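Local coordinates for protein aminoacyltransferase FemA (Staphylococcus aureus, PDB 1LRZ) that adds glycines 2 and 3 of the pentaglycine bridge of the staphylococcal cell wall, taking them from glycyl-tRNA during peptidoglycan synthesis, at residues C56-V61 and N91-Y96; R101-H106 and A407-L412; I107-P112 and D129-K134. All coordinates share one frame; numbering follows the deposited sequence.

Contact 1: residues C56-V61 and N91-Y96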
# COMPACT_ATOMS: atom_id res chain seq x y z
N CYS A 56 -9.58 -14.72 13.68
CA CYS A 56 -9.93 -14.59 12.29
C CYS A 56 -11.30 -13.97 12.13
O CYS A 56 -12.26 -14.35 12.81
CB CYS A 56 -9.91 -15.93 11.57
SG CYS A 56 -9.89 -15.76 9.75
N LEU A 57 -11.36 -12.99 11.25
CA LEU A 57 -12.61 -12.35 10.93
C LEU A 57 -13.11 -13.15 9.73
O LEU A 57 -12.38 -13.38 8.77
CB LEU A 57 -12.36 -10.88 10.56
CG LEU A 57 -13.57 -10.06 10.09
CD1 LEU A 57 -13.19 -8.59 10.14
CD2 LEU A 57 -13.96 -10.46 8.68
N LEU A 58 -14.34 -13.62 9.82
CA LEU A 58 -14.95 -14.41 8.75
C LEU A 58 -16.20 -13.71 8.28
O LEU A 58 -16.90 -13.08 9.07
CB LEU A 58 -15.36 -15.80 9.27
CG LEU A 58 -14.36 -16.71 9.99
CD1 LEU A 58 -15.13 -17.86 10.65
CD2 LEU A 58 -13.34 -17.23 9.00
N THR A 59 -16.48 -13.80 6.98
CA THR A 59 -17.70 -13.23 6.43
C THR A 59 -18.41 -14.39 5.73
O THR A 59 -17.77 -15.30 5.21
CB THR A 59 -17.45 -12.09 5.43
OG1 THR A 59 -16.45 -12.48 4.48
CG2 THR A 59 -17.02 -10.81 6.16
N ALA A 60 -19.73 -14.35 5.75
CA ALA A 60 -20.52 -15.40 5.13
C ALA A 60 -21.57 -14.79 4.23
O ALA A 60 -22.17 -13.77 4.56
CB ALA A 60 -21.16 -16.27 6.20
N VAL A 61 -21.79 -15.44 3.09
CA VAL A 61 -22.78 -15.00 2.11
C VAL A 61 -23.66 -16.21 1.72
O VAL A 61 -23.15 -17.32 1.54
CB VAL A 61 -22.07 -14.43 0.85
CG1 VAL A 61 -22.98 -14.47 -0.34
CG2 VAL A 61 -21.61 -12.99 1.13
N ASN A 91 -8.94 -27.20 12.03
CA ASN A 91 -9.85 -28.31 12.26
C ASN A 91 -11.08 -27.74 12.99
O ASN A 91 -12.21 -28.06 12.65
CB ASN A 91 -9.16 -29.36 13.12
CG ASN A 91 -9.80 -30.72 13.00
OD1 ASN A 91 -9.96 -31.24 11.89
ND2 ASN A 91 -10.17 -31.31 14.12
N GLU A 92 -10.85 -26.88 13.98
CA GLU A 92 -11.96 -26.31 14.71
C GLU A 92 -12.74 -25.31 13.87
O GLU A 92 -13.94 -25.12 14.08
CB GLU A 92 -11.46 -25.64 16.00
CG GLU A 92 -10.85 -26.60 17.01
CD GLU A 92 -11.88 -27.50 17.68
OE1 GLU A 92 -12.94 -26.98 18.07
OE2 GLU A 92 -11.62 -28.71 17.81
N LEU A 93 -12.07 -24.66 12.91
CA LEU A 93 -12.75 -23.69 12.05
C LEU A 93 -13.74 -24.45 11.17
O LEU A 93 -14.85 -23.97 10.89
CB LEU A 93 -11.74 -22.94 11.18
CG LEU A 93 -12.31 -21.97 10.15
CD1 LEU A 93 -13.17 -20.90 10.83
CD2 LEU A 93 -11.16 -21.31 9.40
N SER A 94 -13.33 -25.64 10.73
CA SER A 94 -14.18 -26.49 9.90
C SER A 94 -15.43 -26.86 10.70
O SER A 94 -16.54 -26.74 10.19
CB SER A 94 -13.42 -27.76 9.51
OG SER A 94 -12.33 -27.46 8.66
N LYS A 95 -15.24 -27.31 11.94
CA LYS A 95 -16.36 -27.69 12.80
C LYS A 95 -17.26 -26.49 13.03
O LYS A 95 -18.49 -26.59 13.05
CB LYS A 95 -15.86 -28.18 14.15
CG LYS A 95 -14.97 -29.41 14.11
CD LYS A 95 -14.56 -29.80 15.53
CE LYS A 95 -13.54 -30.93 15.52
NZ LYS A 95 -13.09 -31.27 16.90
N TYR A 96 -16.64 -25.33 13.22
CA TYR A 96 -17.37 -24.10 13.45
C TYR A 96 -18.27 -23.75 12.26
O TYR A 96 -19.47 -23.51 12.43
CB TYR A 96 -16.41 -22.94 13.71
CG TYR A 96 -17.11 -21.65 14.01
CD1 TYR A 96 -17.58 -21.37 15.30
CD2 TYR A 96 -17.35 -20.72 13.01
CE1 TYR A 96 -18.27 -20.19 15.58
CE2 TYR A 96 -18.03 -19.54 13.27
CZ TYR A 96 -18.48 -19.28 14.55
OH TYR A 96 -19.16 -18.11 14.82
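Leu58 of strand 52-63 meets Leu93 and Tyr96 of helix 83-98 where that helix covers one face of a mixed beta-sheet. Such alpha-on-beta layering is consistent with the acetyltransferase-like clan to which the FemABX family belongs. In Leu58, CB leaves the strand toward the helix but itself makes no close contact there. The first torsion then sets CG opposite the carbonyl carbon (chi1 -54°), leaving CD1 and CD2 facing Leu93. At the branch point Leu58 CG is still 4.4 Å from Leu93 CD1, so the real touching is left to the tips. Of the two methyls, Leu58 CD1 does most, lying 3.6 Å from Leu93 CD1. Leu58 CD1 is also 4.3 Å from Tyr96 CE2, approaching the ring obliquely. Leu58 CD2 adds a looser contact, 4.1 Å from the same Leu93 CD1. On the helix, Leu93 holds its CG trans to the backbone N (chi1 175°). Branched leucines suit this buried layer because each offers two methyls and no polar atom that would need a partner. Tyr96, one helical turn beyond Glu92, also reaches Val43 of strand 39-46. Leu57 serves the other face of the sheet, touching His29 and Tyr30 of helix 27-35. On the outer side of helix 83-98, Lys95 NZ makes a 3.1 Å salt bridge to Glu92 OE2, meeting the oxygen from above its carboxylate plane.

Contact 2: residues R101-H106 and A407-L412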
# COMPACT_ATOMS: atom_id res chain seq x y z
N ARG A 101 -24.25 -23.91 8.52
CA ARG A 101 -24.69 -24.30 7.18
C ARG A 101 -23.73 -23.88 6.06
O ARG A 101 -24.14 -23.42 5.00
CB ARG A 101 -26.09 -23.72 6.91
CG ARG A 101 -27.14 -24.14 7.96
CD ARG A 101 -28.57 -23.64 7.67
NE ARG A 101 -29.52 -24.24 8.61
CZ ARG A 101 -30.84 -24.18 8.50
NH1 ARG A 101 -31.61 -24.77 9.41
NH2 ARG A 101 -31.41 -23.54 7.48
N CYS A 102 -22.44 -24.06 6.31
CA CYS A 102 -21.46 -23.71 5.32
C CYS A 102 -21.48 -24.71 4.18
O CYS A 102 -21.60 -25.92 4.41
CB CYS A 102 -20.07 -23.68 5.96
SG CYS A 102 -18.74 -23.33 4.79
N LEU A 103 -21.39 -24.21 2.95
CA LEU A 103 -21.34 -25.06 1.77
C LEU A 103 -19.86 -25.33 1.47
O LEU A 103 -19.47 -26.45 1.14
CB LEU A 103 -21.98 -24.37 0.56
CG LEU A 103 -21.76 -25.11 -0.77
CD1 LEU A 103 -22.28 -26.55 -0.66
CD2 LEU A 103 -22.48 -24.36 -1.88
N TYR A 104 -19.05 -24.27 1.54
CA TYR A 104 -17.61 -24.39 1.34
C TYR A 104 -16.90 -23.23 2.04
O TYR A 104 -17.42 -22.12 2.11
CB TYR A 104 -17.23 -24.45 -0.15
CG TYR A 104 -17.41 -23.19 -0.95
CD1 TYR A 104 -16.30 -22.46 -1.40
CD2 TYR A 104 -18.67 -22.76 -1.32
CE1 TYR A 104 -16.46 -21.34 -2.22
CE2 TYR A 104 -18.85 -21.63 -2.13
CZ TYR A 104 -17.74 -20.93 -2.58
OH TYR A 104 -17.93 -19.83 -3.39
N LEU A 105 -15.72 -23.53 2.57
CA LEU A 105 -14.90 -22.58 3.31
C LEU A 105 -13.67 -22.21 2.47
O LEU A 105 -12.90 -23.08 2.05
CB LEU A 105 -14.47 -23.19 4.64
CG LEU A 105 -13.37 -22.50 5.46
CD1 LEU A 105 -13.78 -21.07 5.79
CD2 LEU A 105 -13.13 -23.32 6.73
N HIS A 106 -13.51 -20.91 2.25
CA HIS A 106 -12.42 -20.37 1.44
C HIS A 106 -11.43 -19.59 2.32
O HIS A 106 -11.81 -18.62 2.98
CB HIS A 106 -13.04 -19.45 0.38
CG HIS A 106 -12.05 -18.70 -0.45
ND1 HIS A 106 -12.41 -17.62 -1.24
CD2 HIS A 106 -10.72 -18.86 -0.62
CE1 HIS A 106 -11.34 -17.15 -1.85
NE2 HIS A 106 -10.30 -17.89 -1.49
N ALA A 407 -20.61 -29.34 -5.90
CA ALA A 407 -20.38 -29.73 -7.30
C ALA A 407 -21.43 -29.06 -8.19
O ALA A 407 -21.12 -28.53 -9.25
CB ALA A 407 -20.45 -31.25 -7.44
N ALA A 408 -22.69 -29.08 -7.74
CA ALA A 408 -23.76 -28.46 -8.52
C ALA A 408 -23.51 -26.95 -8.61
O ALA A 408 -23.71 -26.34 -9.66
CB ALA A 408 -25.11 -28.73 -7.86
N TYR A 409 -23.07 -26.37 -7.50
CA TYR A 409 -22.80 -24.94 -7.41
C TYR A 409 -21.73 -24.48 -8.40
O TYR A 409 -21.87 -23.44 -9.04
CB TYR A 409 -22.34 -24.58 -5.99
CG TYR A 409 -21.89 -23.15 -5.85
CD1 TYR A 409 -22.81 -22.10 -5.89
CD2 TYR A 409 -20.54 -22.84 -5.68
CE1 TYR A 409 -22.40 -20.78 -5.76
CE2 TYR A 409 -20.11 -21.52 -5.56
CZ TYR A 409 -21.05 -20.50 -5.59
OH TYR A 409 -20.63 -19.19 -5.45
N THR A 410 -20.65 -25.26 -8.51
CA THR A 410 -19.56 -24.92 -9.41
C THR A 410 -19.98 -25.09 -10.87
O THR A 410 -19.53 -24.34 -11.74
CB THR A 410 -18.32 -25.78 -9.13
OG1 THR A 410 -18.67 -27.16 -9.14
CG2 THR A 410 -17.73 -25.44 -7.78
N ALA A 411 -20.84 -26.06 -11.12
CA ALA A 411 -21.34 -26.33 -12.46
C ALA A 411 -22.09 -25.12 -13.00
O ALA A 411 -22.15 -24.92 -14.21
CB ALA A 411 -22.25 -27.55 -12.44
N LEU A 412 -22.67 -24.33 -12.10
CA LEU A 412 -23.40 -23.13 -12.50
C LEU A 412 -22.43 -22.05 -12.95
O LEU A 412 -22.76 -21.37 -13.94
CB LEU A 412 -24.24 -22.60 -11.33
CG LEU A 412 -25.54 -23.34 -10.99
CD1 LEU A 412 -26.09 -22.81 -9.67
CD2 LEU A 412 -26.56 -23.16 -12.11
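The Tyr104 and Tyr409 rings meet obliquely, their planes inclined at 39° and their centroids 5.5 Å apart. Tyr104 is also stacked with the ring of Tyr69 and meets that of Tyr406, so Tyr409 joins a small aromatic cluster. The carbons come closest at Tyr104 CE2 and Tyr409 CE2, 3.7 Å apart, while Tyr104 OH lies 3.5 Å from that same CE2 of Tyr409. Beside the tyrosines, Leu103 brings its CD2 to 4.1 Å from Tyr409 CB and packs near the root of the ring. Tyr409 has its CG turned directly away from its own amide nitrogen (chi1 174°), which sends the ring toward the sheet. The contact thus joins the last modelled helix, 403-411, to strand 102-107, about 300 residues earlier. Tyrosine suits the partly exposed position of Tyr409, since its ring packs like a hydrocarbon while its hydroxyl tolerates polar surroundings. The two hydroxyls, Tyr104 OH and Tyr409 OH, are 3.5 Å apart, at best a weak hydrogen bond, so the cohesion probably comes mainly from ring and leucine packing.

Contact 3: residues I107-P112 and D129-K134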
# COMPACT_ATOMS: atom_id res chain seq x y z
N ILE A 107 -10.17 -20.02 2.34
CA ILE A 107 -9.14 -19.33 3.12
C ILE A 107 -8.00 -18.83 2.22
O ILE A 107 -7.63 -19.48 1.24
CB ILE A 107 -8.53 -20.22 4.22
CG1 ILE A 107 -7.85 -21.43 3.59
CG2 ILE A 107 -9.63 -20.68 5.21
CD1 ILE A 107 -6.96 -22.22 4.54
N ASP A 108 -7.46 -17.66 2.56
CA ASP A 108 -6.34 -17.08 1.82
C ASP A 108 -5.41 -16.41 2.84
O ASP A 108 -5.30 -15.18 2.90
CB ASP A 108 -6.84 -16.10 0.73
CG ASP A 108 -7.71 -14.97 1.27
OD1 ASP A 108 -8.02 -14.04 0.49
OD2 ASP A 108 -8.10 -14.98 2.45
N PRO A 109 -4.74 -17.23 3.67
CA PRO A 109 -3.83 -16.75 4.71
C PRO A 109 -2.71 -15.86 4.20
O PRO A 109 -2.12 -16.09 3.14
CB PRO A 109 -3.32 -18.05 5.35
CG PRO A 109 -3.35 -19.00 4.23
CD PRO A 109 -4.65 -18.69 3.52
N TYR A 110 -2.44 -14.82 4.98
CA TYR A 110 -1.40 -13.83 4.71
C TYR A 110 -0.13 -14.53 5.21
O TYR A 110 0.44 -14.16 6.24
CB TYR A 110 -1.69 -12.58 5.54
CG TYR A 110 -0.98 -11.31 5.09
CD1 TYR A 110 -0.98 -10.18 5.91
CD2 TYR A 110 -0.34 -11.23 3.85
CE1 TYR A 110 -0.37 -9.00 5.52
CE2 TYR A 110 0.29 -10.04 3.45
CZ TYR A 110 0.26 -8.93 4.28
OH TYR A 110 0.83 -7.74 3.90
N LEU A 111 0.29 -15.54 4.46
CA LEU A 111 1.43 -16.38 4.81
C LEU A 111 2.43 -16.48 3.66
O LEU A 111 2.11 -17.03 2.61
CB LEU A 111 0.91 -17.79 5.14
CG LEU A 111 1.91 -18.88 5.55
CD1 LEU A 111 2.60 -18.46 6.82
CD2 LEU A 111 1.17 -20.22 5.75
N PRO A 112 3.66 -15.98 3.85
CA PRO A 112 4.66 -16.05 2.78
C PRO A 112 4.97 -17.48 2.37
O PRO A 112 4.94 -18.40 3.19
CB PRO A 112 5.89 -15.37 3.40
CG PRO A 112 5.31 -14.46 4.43
CD PRO A 112 4.20 -15.30 5.04
N ASP A 129 6.44 -24.41 3.45
CA ASP A 129 5.98 -25.44 2.52
C ASP A 129 5.11 -26.52 3.18
O ASP A 129 4.19 -27.04 2.56
CB ASP A 129 7.19 -26.12 1.86
CG ASP A 129 7.87 -25.24 0.82
OD1 ASP A 129 7.60 -24.02 0.77
OD2 ASP A 129 8.70 -25.78 0.06
N TRP A 130 5.40 -26.85 4.44
CA TRP A 130 4.64 -27.86 5.18
C TRP A 130 3.15 -27.51 5.23
O TRP A 130 2.29 -28.39 5.36
CB TRP A 130 5.15 -27.98 6.62
CG TRP A 130 4.96 -26.74 7.43
CD1 TRP A 130 5.82 -25.69 7.55
CD2 TRP A 130 3.79 -26.40 8.20
NE1 TRP A 130 5.27 -24.71 8.35
CE2 TRP A 130 4.03 -25.12 8.76
CE3 TRP A 130 2.58 -27.04 8.48
CZ2 TRP A 130 3.08 -24.47 9.58
CZ3 TRP A 130 1.64 -26.39 9.29
CH2 TRP A 130 1.90 -25.12 9.83
N PHE A 131 2.84 -26.23 5.12
CA PHE A 131 1.46 -25.77 5.17
C PHE A 131 0.59 -26.42 4.10
O PHE A 131 -0.55 -26.80 4.38
CB PHE A 131 1.39 -24.25 5.02
CG PHE A 131 0.04 -23.68 5.30
CD1 PHE A 131 -0.47 -23.68 6.59
CD2 PHE A 131 -0.74 -23.17 4.26
CE1 PHE A 131 -1.74 -23.16 6.86
CE2 PHE A 131 -2.00 -22.65 4.52
CZ PHE A 131 -2.50 -22.65 5.82
N PHE A 132 1.10 -26.53 2.88
CA PHE A 132 0.31 -27.12 1.80
C PHE A 132 -0.17 -28.53 2.13
O PHE A 132 -1.35 -28.86 1.93
CB PHE A 132 1.10 -27.13 0.48
CG PHE A 132 1.45 -25.75 -0.05
CD1 PHE A 132 2.65 -25.14 0.30
CD2 PHE A 132 0.56 -25.06 -0.87
CE1 PHE A 132 2.97 -23.86 -0.15
CE2 PHE A 132 0.86 -23.77 -1.34
CZ PHE A 132 2.07 -23.17 -0.98
N ASP A 133 0.73 -29.37 2.64
CA ASP A 133 0.39 -30.74 3.00
C ASP A 133 -0.62 -30.79 4.14
O ASP A 133 -1.57 -31.58 4.10
CB ASP A 133 1.65 -31.52 3.40
CG ASP A 133 2.41 -32.07 2.19
OD1 ASP A 133 3.56 -32.53 2.36
OD2 ASP A 133 1.85 -32.06 1.07
N LYS A 134 -0.41 -29.96 5.15
CA LYS A 134 -1.33 -29.94 6.27
C LYS A 134 -2.74 -29.53 5.83
O LYS A 134 -3.72 -30.15 6.23
CB LYS A 134 -0.82 -29.00 7.37
CG LYS A 134 -1.81 -28.80 8.51
CD LYS A 134 -1.12 -28.79 9.85
CE LYS A 134 -0.54 -30.16 10.16
NZ LYS A 134 0.09 -30.22 11.51
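The closest CA atoms of the two segments are those of Leu111 and Phe131, 9.4 Å apart, where the irregular chain of 107-112, bent by an inverse gamma turn at Tyr110, passes the first turn of helix 130-137. The turn is accompanied by a weak 2.8 Å bond from Leu111 N to Pro109 O. Pro109 and Leu111, the residues flanking Tyr110, both present their side chains to the phenyl ring of Phe131. Leu111 does so with one methyl: Leu111 CD2 stands over a face of the Phe131 ring in a CH-pi contact, 3.8 Å from the centroid and only 16° off the ring normal. Among the ring atoms, Leu111 CD2 lies closest to Phe131 CG, at 3.7 Å, displaced from the centre toward the rim. A fully extended first torsion in Leu111 (chi1 -180°) directs its branch toward the ring. Pro109 brings its CG to 3.9 Å from Phe131 CE2, an oblique approach to the outer part of the ring. Segment 107-112 is the connection between strand 102-107 of one mixed sheet and strand 112-116 of the other, so Phe131 packs against the chain as it crosses between the sheets. A rigid proline suits such a link, and a large flat phenylalanine can meet two aliphatic partners at once. Asp108 is held by Tyr71 OH and the backbone N of Arg74, while the hydroxyl of Tyr110 bonds Glu324 and Arg360. On the helix, Trp130 touches Gln83 and Val86 of helix 83-98.

The residues that touch are buried in all three contacts, except that Tyr409 in contact 2 is partly exposed. Contacts 1 and 2 work on the same mixed sheet, and they meet directly: Leu93 CG packs 3.8 Å from Leu105 CD2, joining helix 83-98 to the strand that follows it. Contact 3 begins where the strand of contact 2 ends and lies within the long loop that contact 2 closes; its centre is about 21 Å from that of contact 2. Chemistry follows place. Contact 1 relies chiefly on leucine methyls beneath a helix, contact 2 on tyrosine rings near the end of the modelled chain, and contact 3 on aliphatic groups against one phenyl ring at the passage between sheets.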